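Local coordinates for probable CoA-transferase alpha subunit (Rhodococcus jostii, PDB 6COJ), which belongs to the coenzyme A transferase family and binds a CoA thioester of a spiro-lactone-bearing acyl group, at residues 123-137 and 166-178. The protein carries 1 engineered substitution. Numbering follows the deposited sequence.
Sequences GLEAAAARLPFLPIR and SETLIAMPALNLD
M172 lays its side chain against the backbone of G123: CG, anti to the backbone N (chi1 178°), comes 3.7 Å from G123 N, and past the next bend CE comes within 4.0 Å of G123 CA. L175 CG closes to 3.9 Å from G123 CA. The G123 carbonyl is gripped from opposite faces, by L175 N (3.0 Å to O, nearly straight at 177°) and by A127 N of the helix. A174 packs its methyl against those of A126 and A127 and onto L131 O (3.2 Å from CB), in the Schellman motif that ends the helix. A water donates to both L131 O and N176 OD1, linking the two segments. Strands 133-136 and 168-173 pair antiparallel, L134 and M172 exchanging backbone bonds. On one face I136 CG2 packs 3.9 Å from I170 CB and meets M172 CB; on the other, F133 CD2 touches the A171 methyl and P135 CB meets L169 CD1. R137 NH2 and E167 OE2 form a long salt bridge (3.8 Å); R137 NH1 binds R130 O of the second subunit, and E167 OE1 a basic side chain of another protein's chain. Strand 153-156 completes the three-stranded sheet; helix 117-128, whose A117 lines the CoA-thioester pocket, covers the I136 and M172 face through C122, the I136 side chain lying about 11 Å from the ligand, and 168-173 leads into central-sheet strand 177-184.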
loop_
_atom_site.group_PDB
_atom_site.type_symbol
_atom_site.label_atom_id
_atom_site.label_comp_id
_atom_site.label_asym_id
_atom_site.label_seq_id
_atom_site.Cartn_x
_atom_site.Cartn_y
_atom_site.Cartn_z
ATOM N N GLY A 123 4.265 9.971 5.092
ATOM C CA GLY A 123 5.511 10.619 4.715
ATOM C C GLY A 123 6.537 9.651 4.157
ATOM O O GLY A 123 7.288 9.990 3.237
ATOM N N LEU A 124 6.592 8.438 4.711
ATOM C CA LEU A 124 7.507 7.434 4.175
ATOM C C LEU A 124 7.071 6.990 2.788
ATOM O O LEU A 124 7.910 6.804 1.903
ATOM C CB LEU A 124 7.596 6.233 5.115
ATOM C CG LEU A 124 8.231 6.488 6.481
ATOM C CD1 LEU A 124 8.044 5.260 7.358
ATOM C CD2 LEU A 124 9.717 6.808 6.329
ATOM N N GLU A 125 5.760 6.844 2.576
ATOM C CA GLU A 125 5.254 6.503 1.252
ATOM C C GLU A 125 5.590 7.586 0.232
ATOM O O GLU A 125 5.914 7.280 -0.926
ATOM C CB GLU A 125 3.745 6.268 1.322
ATOM C CG GLU A 125 3.363 4.914 1.890
ATOM C CD GLU A 125 1.861 4.764 2.118
ATOM O OE1 GLU A 125 1.164 5.794 2.237
ATOM O OE2 GLU A 125 1.388 3.609 2.171
ATOM N N ALA A 126 5.498 8.854 0.626
ATOM C CA ALA A 126 5.854 9.926 -0.299
ATOM C C ALA A 126 7.323 9.827 -0.698
ATOM O O ALA A 126 7.664 9.892 -1.886
ATOM C CB ALA A 126 5.528 11.294 0.308
ATOM N N ALA A 127 8.206 9.634 0.284
ATOM C CA ALA A 127 9.621 9.470 -0.018
ATOM C C ALA A 127 9.867 8.252 -0.901
ATOM O O ALA A 127 10.666 8.319 -1.843
ATOM C CB ALA A 127 10.419 9.362 1.283
ATOM N N ALA A 128 9.209 7.122 -0.599
ATOM C CA ALA A 128 9.402 5.904 -1.390
ATOM C C ALA A 128 9.075 6.144 -2.859
ATOM O O ALA A 128 9.723 5.574 -3.748
ATOM C CB ALA A 128 8.516 4.784 -0.851
ATOM N N ALA A 129 8.064 6.969 -3.128
ATOM C CA ALA A 129 7.641 7.295 -4.484
ATOM C C ALA A 129 8.348 8.519 -5.059
ATOM O O ALA A 129 8.000 8.953 -6.164
ATOM C CB ALA A 129 6.123 7.491 -4.529
ATOM N N ARG A 130 9.331 9.080 -4.348
ATOM C CA ARG A 130 10.045 10.282 -4.792
ATOM C C ARG A 130 9.088 11.449 -5.020
ATOM O O ARG A 130 9.313 12.297 -5.891
ATOM C CB ARG A 130 10.926 10.014 -6.022
ATOM C CG ARG A 130 11.849 8.789 -5.832
ATOM C CD ARG A 130 12.686 8.507 -7.071
ATOM N NE ARG A 130 11.843 8.191 -8.228
ATOM C CZ ARG A 130 12.288 8.092 -9.475
ATOM N NH1 ARG A 130 13.575 8.238 -9.747
ATOM N NH2 ARG A 130 11.438 7.805 -10.456
ATOM N N LEU A 131 8.008 11.489 -4.245
ATOM C CA LEU A 131 7.075 12.599 -4.326
ATOM C C LEU A 131 7.354 13.608 -3.219
ATOM O O LEU A 131 7.809 13.238 -2.135
ATOM C CB LEU A 131 5.636 12.100 -4.172
ATOM C CG LEU A 131 5.152 11.201 -5.307
ATOM C CD1 LEU A 131 3.835 10.547 -4.948
ATOM C CD2 LEU A 131 5.004 12.005 -6.591
ATOM N N PRO A 132 7.097 14.894 -3.453
ATOM C CA PRO A 132 7.383 15.901 -2.413
ATOM C C PRO A 132 6.375 15.914 -1.281
ATOM O O PRO A 132 6.695 16.412 -0.191
ATOM C CB PRO A 132 7.355 17.230 -3.186
ATOM C CG PRO A 132 6.486 16.935 -4.400
ATOM C CD PRO A 132 6.726 15.495 -4.746
ATOM N N PHE A 133 5.170 15.396 -1.501
ATOM C CA PHE A 133 4.149 15.346 -0.472
ATOM C C PHE A 133 3.116 14.311 -0.879
ATOM O O PHE A 133 3.033 13.904 -2.045
ATOM C CB PHE A 133 3.448 16.701 -0.315
ATOM C CG PHE A 133 2.489 17.008 -1.446
ATOM C CD1 PHE A 133 2.954 17.515 -2.650
ATOM C CD2 PHE A 133 1.130 16.750 -1.312
ATOM C CE1 PHE A 133 2.088 17.763 -3.701
ATOM C CE2 PHE A 133 0.259 16.998 -2.359
ATOM C CZ PHE A 133 0.734 17.506 -3.555
ATOM N N LEU A 134 2.305 13.917 0.096
ATOM C CA LEU A 134 1.035 13.249 -0.163
ATOM C C LEU A 134 -0.020 13.910 0.710
ATOM O O LEU A 134 0.275 14.303 1.847
ATOM C CB LEU A 134 1.094 11.743 0.165
ATOM C CG LEU A 134 1.855 10.856 -0.824
ATOM C CD1 LEU A 134 2.077 9.459 -0.258
ATOM C CD2 LEU A 134 1.093 10.787 -2.162
ATOM N N PRO A 135 -1.239 14.072 0.209
ATOM C CA PRO A 135 -2.293 14.697 1.008
ATOM C C PRO A 135 -2.841 13.699 2.007
ATOM O O PRO A 135 -2.890 12.493 1.752
ATOM C CB PRO A 135 -3.370 15.024 -0.030
ATOM C CG PRO A 135 -3.183 13.934 -1.082
ATOM C CD PRO A 135 -1.701 13.713 -1.146
ATOM N N ILE A 136 -3.286 14.219 3.148
ATOM C CA ILE A 136 -3.845 13.378 4.198
ATOM C C ILE A 136 -4.747 14.243 5.061
ATOM O O ILE A 136 -4.523 15.448 5.206
ATOM C CB ILE A 136 -2.722 12.681 5.013
ATOM C CG1 ILE A 136 -3.290 11.631 5.974
ATOM C CG2 ILE A 136 -1.906 13.700 5.802
ATOM C CD1 ILE A 136 -2.246 10.630 6.523
ATOM N N ARG A 137 -5.800 13.630 5.604
ATOM C CA ARG A 137 -6.708 14.351 6.487
ATOM C C ARG A 137 -6.115 14.490 7.885
ATOM O O ARG A 137 -6.220 15.559 8.505
ATOM C CB ARG A 137 -8.044 13.615 6.552
ATOM C CG ARG A 137 -9.163 14.422 7.162
ATOM C CD ARG A 137 -10.511 13.723 7.036
ATOM N NE ARG A 137 -10.539 12.840 5.885
ATOM C CZ ARG A 137 -11.094 13.172 4.732
ATOM N NH1 ARG A 137 -11.082 12.317 3.709
ATOM N NH2 ARG A 137 -11.635 14.378 4.603
ATOM N N SER A 166 -14.050 23.026 -2.295
ATOM C CA SER A 166 -12.776 22.345 -2.479
ATOM C C SER A 166 -12.174 21.979 -1.130
ATOM O O SER A 166 -12.133 22.802 -0.209
ATOM C CB SER A 166 -11.803 23.248 -3.231
ATOM O OG SER A 166 -12.340 23.596 -4.498
ATOM N N GLU A 167 -11.703 20.745 -1.021
ATOM C CA GLU A 167 -11.098 20.281 0.216
ATOM C C GLU A 167 -9.670 20.777 0.319
ATOM O O GLU A 167 -8.906 20.716 -0.647
ATOM C CB GLU A 167 -11.049 18.760 0.220
ATOM C CG GLU A 167 -12.381 18.102 0.319
ATOM C CD GLU A 167 -12.256 16.650 0.727
ATOM O OE1 GLU A 167 -13.198 15.889 0.442
ATOM O OE2 GLU A 167 -11.225 16.279 1.330
ATOM N N THR A 168 -9.301 21.235 1.512
ATOM C CA THR A 168 -7.924 21.586 1.829
ATOM C C THR A 168 -7.418 20.584 2.860
ATOM O O THR A 168 -8.027 20.416 3.920
ATOM C CB THR A 168 -7.833 23.016 2.357
ATOM O OG1 THR A 168 -8.247 23.920 1.327
ATOM C CG2 THR A 168 -6.414 23.355 2.735
ATOM N N LEU A 169 -6.338 19.892 2.521
ATOM C CA LEU A 169 -5.825 18.778 3.305
ATOM C C LEU A 169 -4.400 19.076 3.756
ATOM O O LEU A 169 -3.744 19.992 3.256
ATOM C CB LEU A 169 -5.848 17.499 2.463
ATOM C CG LEU A 169 -7.239 17.063 2.005
ATOM C CD1 LEU A 169 -7.164 16.313 0.680
ATOM C CD2 LEU A 169 -7.871 16.224 3.090
ATOM N N ILE A 170 -3.911 18.301 4.723
ATOM C CA ILE A 170 -2.497 18.378 5.078
ATOM C C ILE A 170 -1.678 17.888 3.894
ATOM O O ILE A 170 -1.971 16.835 3.315
ATOM C CB ILE A 170 -2.205 17.511 6.312
ATOM C CG1 ILE A 170 -3.038 17.956 7.519
ATOM C CG2 ILE A 170 -0.713 17.504 6.625
ATOM C CD1 ILE A 170 -2.687 19.344 8.050
ATOM N N ALA A 171 -0.651 18.641 3.520
ATOM C CA ALA A 171 0.347 18.148 2.571
ATOM C C ALA A 171 1.464 17.539 3.402
ATOM O O ALA A 171 2.350 18.247 3.890
ATOM C CB ALA A 171 0.867 19.290 1.701
ATOM N N MET A 172 1.410 16.236 3.626
ATOM C CA MET A 172 2.471 15.609 4.400
ATOM C C MET A 172 3.746 15.595 3.570
ATOM O O MET A 172 3.769 14.976 2.502
ATOM C CB MET A 172 2.070 14.182 4.756
ATOM C CG MET A 172 3.162 13.448 5.515
ATOM S SD MET A 172 3.492 14.213 7.110
ATOM C CE MET A 172 5.070 13.450 7.445
ATOM N N PRO A 173 4.815 16.262 3.998
ATOM C CA PRO A 173 6.050 16.234 3.210
ATOM C C PRO A 173 6.697 14.858 3.259
ATOM O O PRO A 173 6.532 14.091 4.216
ATOM C CB PRO A 173 6.935 17.271 3.913
ATOM C CG PRO A 173 6.478 17.196 5.352
ATOM C CD PRO A 173 4.978 17.016 5.254
ATOM N N ALA A 174 7.457 14.555 2.213
ATOM C CA ALA A 174 8.209 13.308 2.191
ATOM C C ALA A 174 9.180 13.243 3.363
ATOM O O ALA A 174 9.875 14.220 3.677
ATOM C CB ALA A 174 8.985 13.201 0.883
ATOM N N LEU A 175 9.220 12.083 4.014
ATOM C CA LEU A 175 10.206 11.815 5.062
ATOM C C LEU A 175 11.416 11.111 4.445
ATOM O O LEU A 175 11.658 9.915 4.635
ATOM C CB LEU A 175 9.570 10.999 6.189
ATOM C CG LEU A 175 8.467 11.723 6.974
ATOM C CD1 LEU A 175 7.726 10.761 7.894
ATOM C CD2 LEU A 175 9.046 12.889 7.772
ATOM N N ASN A 176 12.173 11.876 3.662
ATOM C CA ASN A 176 13.382 11.339 3.057
ATOM C C ASN A 176 14.430 11.097 4.131
ATOM O O ASN A 176 14.631 11.925 5.021
ATOM C CB ASN A 176 13.931 12.324 2.028
ATOM C CG ASN A 176 12.882 12.742 1.023
ATOM O OD1 ASN A 176 12.523 11.973 0.141
ATOM N ND2 ASN A 176 12.375 13.963 1.161
ATOM N N LEU A 177 15.114 9.966 4.042
ATOM C CA LEU A 177 16.068 9.556 5.060
ATOM C C LEU A 177 17.459 9.381 4.466
ATOM O O LEU A 177 17.614 8.838 3.367
ATOM C CB LEU A 177 15.648 8.213 5.655
ATOM C CG LEU A 177 14.175 8.075 6.058
ATOM C CD1 LEU A 177 13.847 6.629 6.426
ATOM C CD2 LEU A 177 13.854 9.015 7.209
ATOM N N ASP A 178 18.479 9.809 5.217
ATOM C CA ASP A 178 19.838 9.457 4.826
ATOM C C ASP A 178 20.079 7.973 5.026
ATOM O O ASP A 178 20.789 7.345 4.233
ATOM C CB ASP A 178 20.853 10.278 5.619
ATOM C CG ASP A 178 20.741 11.757 5.326
ATOM O OD1 ASP A 178 20.744 12.127 4.132
ATOM O OD2 ASP A 178 20.617 12.538 6.286
HETATM O O HOH W 1 10.603 12.583 -1.995
#